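Local structure of F420-dependent methylenetetrahydromethanopterin dehydrogenase (Methanopyrus kandleri, 1QV9) at residues I9-N13 with V37-K43; F154-Q158 with L262-H266; D259-R263 with S274-F278. The protein catalyses the reversible, coenzyme F420-dependent reduction of methenyl-tetrahydromethanopterin to methylene-tetrahydromethanopterin in methanogenesis from CO2. All blocks are in the same frame, centred on the assembly; numbering follows the deposited sequence.

Contact 1 of 3, residues I9-N13 with V37-K43; sequences IKCGN and VVGTSVK
Two strong backbone hydrogen bonds fix the pairing: Lys10 N to Val38 O and Gly12 N to Ser41 O, each 2.9 Å. Between them Thr40 N reaches Lys10 O in a long, weak bond of 3.4 Å. Residues 9-10 and 37-39 are extended and run parallel, with Ile9 opposite Val38 (CA-CA 5.1 Å) and Lys10 opposite Gly39 (4.6 Å). Beyond Thr40 the register slips by one residue, so that Gly12 faces Val42 (CA-CA 3.9 Å). The slip coincides with a type II' turn from Thr40 to Lys43, with Ser41 at phi/psi 59/-138; Thr40, chi1 p, ties it with OG1 to Lys43 O at 2.8 Å. One water joins Lys10 O (2.9 Å) to Ser41 N (2.8 Å), where the strands part. CA-H...O contacts tighten the fit: Ile9 CA to Val38 O and Gly39 CA to Lys10 O, both 3.2 Å, and Gly12 CA to Val42 O at 3.3 Å. A CB on Gly39 would clash with Lys10 O, and Gly12, at 82/180, would jam one against the preceding carbonyl. Ile9 CG1 packs 4.2 Å from Val38 CG2 on one face; on the other the extended Lys10 lays CE 3.7 Å from Val37 CG1 and carries NZ to a salt bridge with Asp21. This is the first beta-alpha-beta unit of a parallel alpha/beta sheet. Strand 67-71 flanks 4-10 on its other edge, helix 46-63 packs on the Ile9 and Val38 face, and residues 37-39 continue the sheet antiparallel into a second subunit.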
loop_
_atom_site.group_PDB
_atom_site.type_symbol
_atom_site.label_atom_id
_atom_site.label_comp_id
_atom_site.label_asym_id
_atom_site.label_seq_id
_atom_site.Cartn_x
_atom_site.Cartn_y
_atom_site.Cartn_z
ATOM N N ILE A 9 15.564 7.457 35.445
ATOM C CA ILE A 9 14.357 7.206 36.249
ATOM C C ILE A 9 13.177 7.293 35.299
ATOM O O ILE A 9 13.042 8.283 34.572
ATOM C CB ILE A 9 14.203 8.265 37.357
ATOM C CG1 ILE A 9 15.481 8.361 38.181
ATOM C CG2 ILE A 9 12.996 7.941 38.235
ATOM C CD1 ILE A 9 15.491 9.599 39.131
ATOM N N LYS A 10 12.303 6.276 35.309
ATOM C CA LYS A 10 11.173 6.233 34.385
ATOM C C LYS A 10 9.862 6.096 35.146
ATOM O O LYS A 10 9.622 5.072 35.808
ATOM C CB LYS A 10 11.304 5.034 33.399
ATOM C CG LYS A 10 12.584 5.048 32.570
ATOM C CD LYS A 10 12.628 3.945 31.513
ATOM C CE LYS A 10 13.977 3.992 30.774
ATOM N NZ LYS A 10 13.969 3.174 29.531
ATOM N N CYS A 11 9.026 7.135 35.068
ATOM C CA CYS A 11 7.710 7.145 35.709
ATOM C C CYS A 11 6.700 7.599 34.673
ATOM O O CYS A 11 6.826 8.711 34.115
ATOM C CB CYS A 11 7.700 8.089 36.909
ATOM S SG CYS A 11 8.847 7.636 38.231
ATOM N N GLY A 12 5.671 6.787 34.417
ATOM C CA GLY A 12 4.728 7.129 33.371
ATOM C C GLY A 12 5.383 6.678 32.073
ATOM O O GLY A 12 6.489 6.137 32.119
ATOM N N ASN A 13 4.742 6.862 30.934
ATOM C CA ASN A 13 5.436 6.430 29.713
ATOM C C ASN A 13 5.348 7.433 28.589
ATOM O O ASN A 13 4.289 7.994 28.301
ATOM C CB ASN A 13 4.900 5.090 29.225
ATOM C CG ASN A 13 5.745 4.502 28.088
ATOM O OD1 ASN A 13 6.979 4.322 28.222
ATOM N ND2 ASN A 13 5.097 4.230 26.959
ATOM N N VAL A 37 18.811 1.730 35.738
ATOM C CA VAL A 37 17.486 2.240 35.371
ATOM C C VAL A 37 16.513 1.856 36.474
ATOM O O VAL A 37 16.503 0.704 36.912
ATOM C CB VAL A 37 17.026 1.652 34.012
ATOM C CG1 VAL A 37 15.650 2.234 33.615
ATOM C CG2 VAL A 37 18.049 1.961 32.960
ATOM N N VAL A 38 15.686 2.796 36.942
ATOM C CA VAL A 38 14.750 2.477 38.022
ATOM C C VAL A 38 13.453 3.233 37.788
ATOM O O VAL A 38 13.452 4.250 37.106
ATOM C CB VAL A 38 15.300 2.867 39.409
ATOM C CG1 VAL A 38 16.585 2.107 39.674
ATOM C CG2 VAL A 38 15.528 4.400 39.497
ATOM N N GLY A 39 12.335 2.744 38.330
ATOM C CA GLY A 39 11.104 3.460 38.104
ATOM C C GLY A 39 9.943 2.743 38.741
ATOM O O GLY A 39 10.124 1.703 39.389
ATOM N N THR A 40 8.769 3.324 38.561
ATOM C CA THR A 40 7.526 2.787 39.115
ATOM C C THR A 40 6.542 2.436 37.997
ATOM O O THR A 40 5.324 2.554 38.160
ATOM C CB THR A 40 6.848 3.819 40.049
ATOM O OG1 THR A 40 6.720 5.060 39.358
ATOM C CG2 THR A 40 7.668 4.023 41.315
ATOM N N SER A 41 7.073 2.029 36.852
ATOM C CA SER A 41 6.268 1.670 35.708
ATOM C C SER A 41 5.402 2.859 35.267
ATOM O O SER A 41 5.887 4.010 35.286
ATOM C CB SER A 41 5.427 0.404 36.047
ATOM O OG SER A 41 4.814 -0.096 34.869
ATOM N N VAL A 42 4.139 2.641 34.921
ATOM C CA VAL A 42 3.282 3.717 34.421
ATOM C C VAL A 42 2.788 4.713 35.470
ATOM O O VAL A 42 2.274 5.790 35.123
ATOM C CB VAL A 42 2.026 3.124 33.760
ATOM C CG1 VAL A 42 2.394 2.122 32.641
ATOM C CG2 VAL A 42 1.248 2.409 34.818
ATOM N N LYS A 43 2.939 4.386 36.746
ATOM C CA LYS A 43 2.442 5.298 37.772
ATOM C C LYS A 43 3.365 6.484 37.925
ATOM O O LYS A 43 4.590 6.344 38.007
ATOM C CB LYS A 43 2.227 4.560 39.089
ATOM C CG LYS A 43 1.051 3.557 38.998
ATOM C CD LYS A 43 0.614 3.059 40.377
ATOM C CE LYS A 43 -0.500 1.997 40.283
ATOM N NZ LYS A 43 -1.637 2.415 39.410
HETATM O O HOH W 1 9.490 2.208 35.353
HETATM O O HOH W 2 7.834 3.489 32.714
#

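Contact 2 of 3, residues F154-Q158 with L262-H266; sequences FRVVQ and LRTPH
Arg155, Gln158 and Thr264 carry most of this contact, in which one turn of helix 153-169 presents two long side chains to an irregular, extended segment. The backbones stay apart, Arg155 CA to Thr264 CA being 8.3 Å, and polar side chains span the gap. Arg155 and Gln158 lie three residues apart, so both project from the same side of the helix, whose turn is closed by Gln158 N to Phe154 O (2.9 Å). Arg155 (t, t, m) gives a hydrogen bond from NH2 to Thr264 OG1 at 2.8 Å, at the edge of its guanidinium, near the plane, while Leu262 CD2 lies over one face, 3.5 Å from NE. Arg155 NH1 comes within 3.1 Å of Leu262 O. The charge also has acid partners: Glu193 at NE and Asp133 of a second subunit at NH2. Gln158, chi1 and chi2 both t, donates from NE2 to Thr264 O at 3.2 Å, and the same NE2 lies 3.3 Å from His266 CE1. Thr264, with chi1 p, thus takes one bond on its hydroxyl and one on its carbonyl. His266 starts sideways, but its ring swings back to the helix, where NE2 meets Asp162 one turn beyond Gln158; ND1 is held by Glu26. Arg263 and Pro265 point away from the helix, and Arg263 is bound by Phe131 O and Glu136 of the second subunit. The arrangement is a non-repetitive C-terminal segment docked by polar side chains on a helix of the alpha/beta domain, at a subunit interface of the hexamer, a trimer of dimers.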
loop_
_atom_site.group_PDB
_atom_site.type_symbol
_atom_site.label_atom_id
_atom_site.label_comp_id
_atom_site.label_asym_id
_atom_site.label_seq_id
_atom_site.Cartn_x
_atom_site.Cartn_y
_atom_site.Cartn_z
ATOM N N PHE A 154 15.177 10.539 17.469
ATOM C CA PHE A 154 15.995 9.807 18.431
ATOM C C PHE A 154 17.490 10.087 18.209
ATOM O O PHE A 154 18.264 9.928 19.161
ATOM C CB PHE A 154 15.723 8.283 18.346
ATOM C CG PHE A 154 14.457 7.833 19.060
ATOM C CD1 PHE A 154 13.884 6.619 18.731
ATOM C CD2 PHE A 154 13.866 8.609 20.032
ATOM C CE1 PHE A 154 12.728 6.170 19.371
ATOM C CE2 PHE A 154 12.686 8.158 20.679
ATOM C CZ PHE A 154 12.145 6.946 20.335
ATOM N N ARG A 155 17.880 10.453 16.993
ATOM C CA ARG A 155 19.298 10.747 16.774
ATOM C C ARG A 155 19.638 12.059 17.475
ATOM O O ARG A 155 20.760 12.241 17.945
ATOM C CB ARG A 155 19.665 10.828 15.280
ATOM C CG ARG A 155 21.137 10.407 15.026
ATOM C CD ARG A 155 21.539 10.541 13.597
ATOM N NE ARG A 155 20.680 9.832 12.650
ATOM C CZ ARG A 155 20.719 8.527 12.428
ATOM N NH1 ARG A 155 19.898 7.995 11.554
ATOM N NH2 ARG A 155 21.586 7.771 13.065
ATOM N N VAL A 156 18.698 13.000 17.546
ATOM C CA VAL A 156 18.956 14.253 18.253
ATOM C C VAL A 156 19.196 13.946 19.749
ATOM O O VAL A 156 20.073 14.524 20.410
ATOM C CB VAL A 156 17.742 15.209 18.156
ATOM C CG1 VAL A 156 18.008 16.486 18.916
ATOM C CG2 VAL A 156 17.452 15.534 16.675
ATOM N N VAL A 157 18.363 13.056 20.303
ATOM C CA VAL A 157 18.505 12.673 21.709
ATOM C C VAL A 157 19.813 11.949 21.943
ATOM O O VAL A 157 20.483 12.227 22.939
ATOM C CB VAL A 157 17.264 11.791 22.141
ATOM C CG1 VAL A 157 17.360 11.346 23.585
ATOM C CG2 VAL A 157 15.993 12.581 21.936
ATOM N N GLN A 158 20.162 11.035 21.043
ATOM C CA GLN A 158 21.407 10.277 21.127
ATOM C C GLN A 158 22.559 11.275 21.164
ATOM O O GLN A 158 23.438 11.165 22.028
ATOM C CB GLN A 158 21.563 9.356 19.911
ATOM C CG GLN A 158 22.893 8.570 19.873
ATOM C CD GLN A 158 23.297 8.022 18.495
ATOM O OE1 GLN A 158 22.496 7.954 17.553
ATOM N NE2 GLN A 158 24.570 7.593 18.383
ATOM N N LEU A 262 21.379 7.170 6.723
ATOM C CA LEU A 262 22.360 7.529 7.727
ATOM C C LEU A 262 22.356 6.535 8.889
ATOM O O LEU A 262 21.277 6.190 9.443
ATOM C CB LEU A 262 22.073 8.928 8.284
ATOM C CG LEU A 262 23.000 9.426 9.389
ATOM C CD1 LEU A 262 24.415 9.601 8.787
ATOM C CD2 LEU A 262 22.512 10.791 9.887
ATOM N N ARG A 263 23.547 6.060 9.261
ATOM C CA ARG A 263 23.687 5.197 10.425
ATOM C C ARG A 263 24.833 5.768 11.262
ATOM O O ARG A 263 25.893 6.119 10.717
ATOM C CB ARG A 263 23.964 3.754 10.045
ATOM C CG ARG A 263 22.927 3.161 9.126
ATOM C CD ARG A 263 23.216 1.673 8.769
ATOM N NE ARG A 263 22.270 1.307 7.723
ATOM C CZ ARG A 263 21.038 0.832 7.913
ATOM N NH1 ARG A 263 20.269 0.621 6.853
ATOM N NH2 ARG A 263 20.615 0.493 9.123
ATOM N N THR A 264 24.618 5.902 12.563
ATOM C CA THR A 264 25.609 6.478 13.472
ATOM C C THR A 264 25.779 5.587 14.693
ATOM O O THR A 264 25.360 5.926 15.801
ATOM C CB THR A 264 25.231 7.935 13.916
ATOM O OG1 THR A 264 23.919 7.961 14.541
ATOM C CG2 THR A 264 25.254 8.863 12.723
ATOM N N PRO A 265 26.405 4.408 14.500
ATOM C CA PRO A 265 26.635 3.452 15.583
ATOM C C PRO A 265 27.791 3.842 16.475
ATOM O O PRO A 265 28.668 4.622 16.073
ATOM C CB PRO A 265 26.940 2.153 14.848
ATOM C CG PRO A 265 27.740 2.684 13.651
ATOM C CD PRO A 265 26.952 3.911 13.220
ATOM N N HIS A 266 27.767 3.320 17.695
ATOM C CA HIS A 266 28.856 3.543 18.645
ATOM C C HIS A 266 29.956 2.496 18.472
ATOM O O HIS A 266 29.674 1.331 18.231
ATOM C CB HIS A 266 28.335 3.431 20.085
ATOM C CG HIS A 266 27.408 4.531 20.471
ATOM N ND1 HIS A 266 26.037 4.370 20.455
ATOM C CD2 HIS A 266 27.638 5.802 20.863
ATOM C CE1 HIS A 266 25.462 5.499 20.829
ATOM N NE2 HIS A 266 26.410 6.387 21.084
#

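Contact 3 of 3, residues D259-R263 with S274-F278; sequences DAVLR and SKRKF
A helix end and an antiparallel pairing of two C-terminal loop segments meet here. Asp259, at phi/psi 46/53, is the C' residue of the Schellman motif closing helix 227-257. Asp259 OD1, on a chi1 t side chain, accepts a hydrogen bond from Phe278 N at 2.8 Å. At the other end Arg263 and Lys275 form an antiparallel hydrogen-bonded pair (CA-CA 5.4 Å): Arg263 N to Lys275 O and Lys275 N to Arg263 O, each 3.0 Å. Between these ties Arg276 folds back, NH2 donating to Ala260 O at 2.9 Å with Leu262 CB over its guanidinium face, 3.8 Å from NH2. A water fills the gap, accepting from Val261 N (3.0 Å) and lying near Asp259 OD1 (2.7 Å) and Arg276 O (2.5 Å). Lys275 NZ bonds Phe278 O at 2.8 Å. Val261 and Arg263 pack on helix 227-257 near Arg252; Arg263 also reaches Phe131 O and Glu136 of a second subunit, and Phe278 meets Tyr198 of a third subunit edge-to-face.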
loop_
_atom_site.group_PDB
_atom_site.type_symbol
_atom_site.label_atom_id
_atom_site.label_comp_id
_atom_site.label_asym_id
_atom_site.label_seq_id
_atom_site.Cartn_x
_atom_site.Cartn_y
_atom_site.Cartn_z
ATOM N N ASP A 259 20.317 4.684 -1.493
ATOM C CA ASP A 259 21.414 4.061 -0.739
ATOM C C ASP A 259 22.086 5.150 0.096
ATOM O O ASP A 259 23.301 5.359 0.094
ATOM C CB ASP A 259 22.429 3.342 -1.656
ATOM C CG ASP A 259 23.472 2.571 -0.848
ATOM O OD1 ASP A 259 23.231 2.271 0.349
ATOM O OD2 ASP A 259 24.552 2.235 -1.418
ATOM N N ALA A 260 21.274 5.866 0.866
ATOM C CA ALA A 260 21.767 6.971 1.650
ATOM C C ALA A 260 21.263 6.963 3.084
ATOM O O ALA A 260 21.184 8.012 3.718
ATOM C CB ALA A 260 21.354 8.303 0.959
ATOM N N VAL A 261 20.912 5.799 3.592
ATOM C CA VAL A 261 20.416 5.730 4.970
ATOM C C VAL A 261 21.517 6.054 6.005
ATOM O O VAL A 261 22.469 5.280 6.176
ATOM C CB VAL A 261 19.835 4.325 5.299
ATOM C CG1 VAL A 261 19.269 4.354 6.755
ATOM C CG2 VAL A 261 18.750 3.902 4.309
ATOM N N LEU A 262 21.379 7.170 6.723
ATOM C CA LEU A 262 22.360 7.529 7.727
ATOM C C LEU A 262 22.356 6.535 8.889
ATOM O O LEU A 262 21.277 6.190 9.443
ATOM C CB LEU A 262 22.073 8.928 8.284
ATOM C CG LEU A 262 23.000 9.426 9.389
ATOM C CD1 LEU A 262 24.415 9.601 8.787
ATOM C CD2 LEU A 262 22.512 10.791 9.887
ATOM N N ARG A 263 23.547 6.060 9.261
ATOM C CA ARG A 263 23.687 5.197 10.425
ATOM C C ARG A 263 24.833 5.768 11.262
ATOM O O ARG A 263 25.893 6.119 10.717
ATOM C CB ARG A 263 23.964 3.754 10.045
ATOM C CG ARG A 263 22.927 3.161 9.126
ATOM C CD ARG A 263 23.216 1.673 8.769
ATOM N NE ARG A 263 22.270 1.307 7.723
ATOM C CZ ARG A 263 21.038 0.832 7.913
ATOM N NH1 ARG A 263 20.269 0.621 6.853
ATOM N NH2 ARG A 263 20.615 0.493 9.123
ATOM N N SER A 274 30.009 7.009 11.670
ATOM C CA SER A 274 28.992 7.421 10.719
ATOM C C SER A 274 29.176 6.781 9.357
ATOM O O SER A 274 30.303 6.485 8.936
ATOM C CB SER A 274 28.993 8.951 10.601
ATOM O OG SER A 274 28.016 9.388 9.686
ATOM N N LYS A 275 28.063 6.518 8.678
ATOM C CA LYS A 275 28.096 5.955 7.333
ATOM C C LYS A 275 26.778 6.264 6.640
ATOM O O LYS A 275 25.786 6.562 7.319
ATOM C CB LYS A 275 28.278 4.440 7.360
ATOM C CG LYS A 275 27.203 3.676 8.178
ATOM C CD LYS A 275 27.365 2.179 8.013
ATOM C CE LYS A 275 26.863 1.639 6.675
ATOM N NZ LYS A 275 27.158 0.152 6.527
ATOM N N ARG A 276 26.776 6.183 5.310
ATOM C CA ARG A 276 25.577 6.403 4.488
ATOM C C ARG A 276 25.330 5.234 3.537
ATOM O O ARG A 276 24.230 4.695 3.462
ATOM C CB ARG A 276 25.732 7.661 3.647
ATOM C CG ARG A 276 25.650 8.920 4.400
ATOM C CD ARG A 276 24.291 9.511 4.173
ATOM N NE ARG A 276 24.118 10.699 4.979
ATOM C CZ ARG A 276 22.931 11.181 5.296
ATOM N NH1 ARG A 276 22.842 12.257 6.042
ATOM N NH2 ARG A 276 21.836 10.568 4.860
ATOM N N LYS A 277 26.347 4.825 2.785
ATOM C CA LYS A 277 26.156 3.726 1.858
ATOM C C LYS A 277 26.074 2.419 2.629
ATOM O O LYS A 277 26.794 2.197 3.608
ATOM C CB LYS A 277 27.285 3.704 0.831
ATOM C CG LYS A 277 27.339 4.999 0.011
ATOM C CD LYS A 277 28.304 4.848 -1.156
ATOM C CE LYS A 277 28.434 6.144 -1.941
ATOM N NZ LYS A 277 27.147 6.525 -2.584
ATOM N N PHE A 278 25.219 1.522 2.161
ATOM C CA PHE A 278 24.969 0.287 2.859
ATOM C C PHE A 278 26.193 -0.586 3.096
ATOM O O PHE A 278 26.354 -1.162 4.160
ATOM C CB PHE A 278 23.881 -0.513 2.120
ATOM C CG PHE A 278 23.501 -1.792 2.800
ATOM C CD1 PHE A 278 23.988 -2.997 2.348
ATOM C CD2 PHE A 278 22.653 -1.796 3.910
ATOM C CE1 PHE A 278 23.646 -4.190 2.969
ATOM C CE2 PHE A 278 22.309 -2.996 4.543
ATOM C CZ PHE A 278 22.807 -4.201 4.071
HETATM O O HOH W 3 22.296 3.225 2.736
HETATM O O HOH W 4 24.863 7.223 -1.284
#

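Contact 1 lies across the chain's centre from the other two, its own centre 24 Å from that of contact 2 and 34 Å from that of contact 3. It is a buried sheet contact, ruled by backbone bonds between parallel strands with apolar side chains on one face. Contact 2, also buried, relies on side chains instead, Arg155 and Gln158 bridging from helix to loop. Contact 3, farther out and only partly buried, combines a backbone pair with side-chain-to-backbone bonds; water enters both it and contact 1. Contacts 2 and 3 share Leu262 and Arg263, so the segment that pairs with 274-278 runs on to meet helix 153-169. All three touch a second subunit; contact 1 alone extends a beta sheet into it.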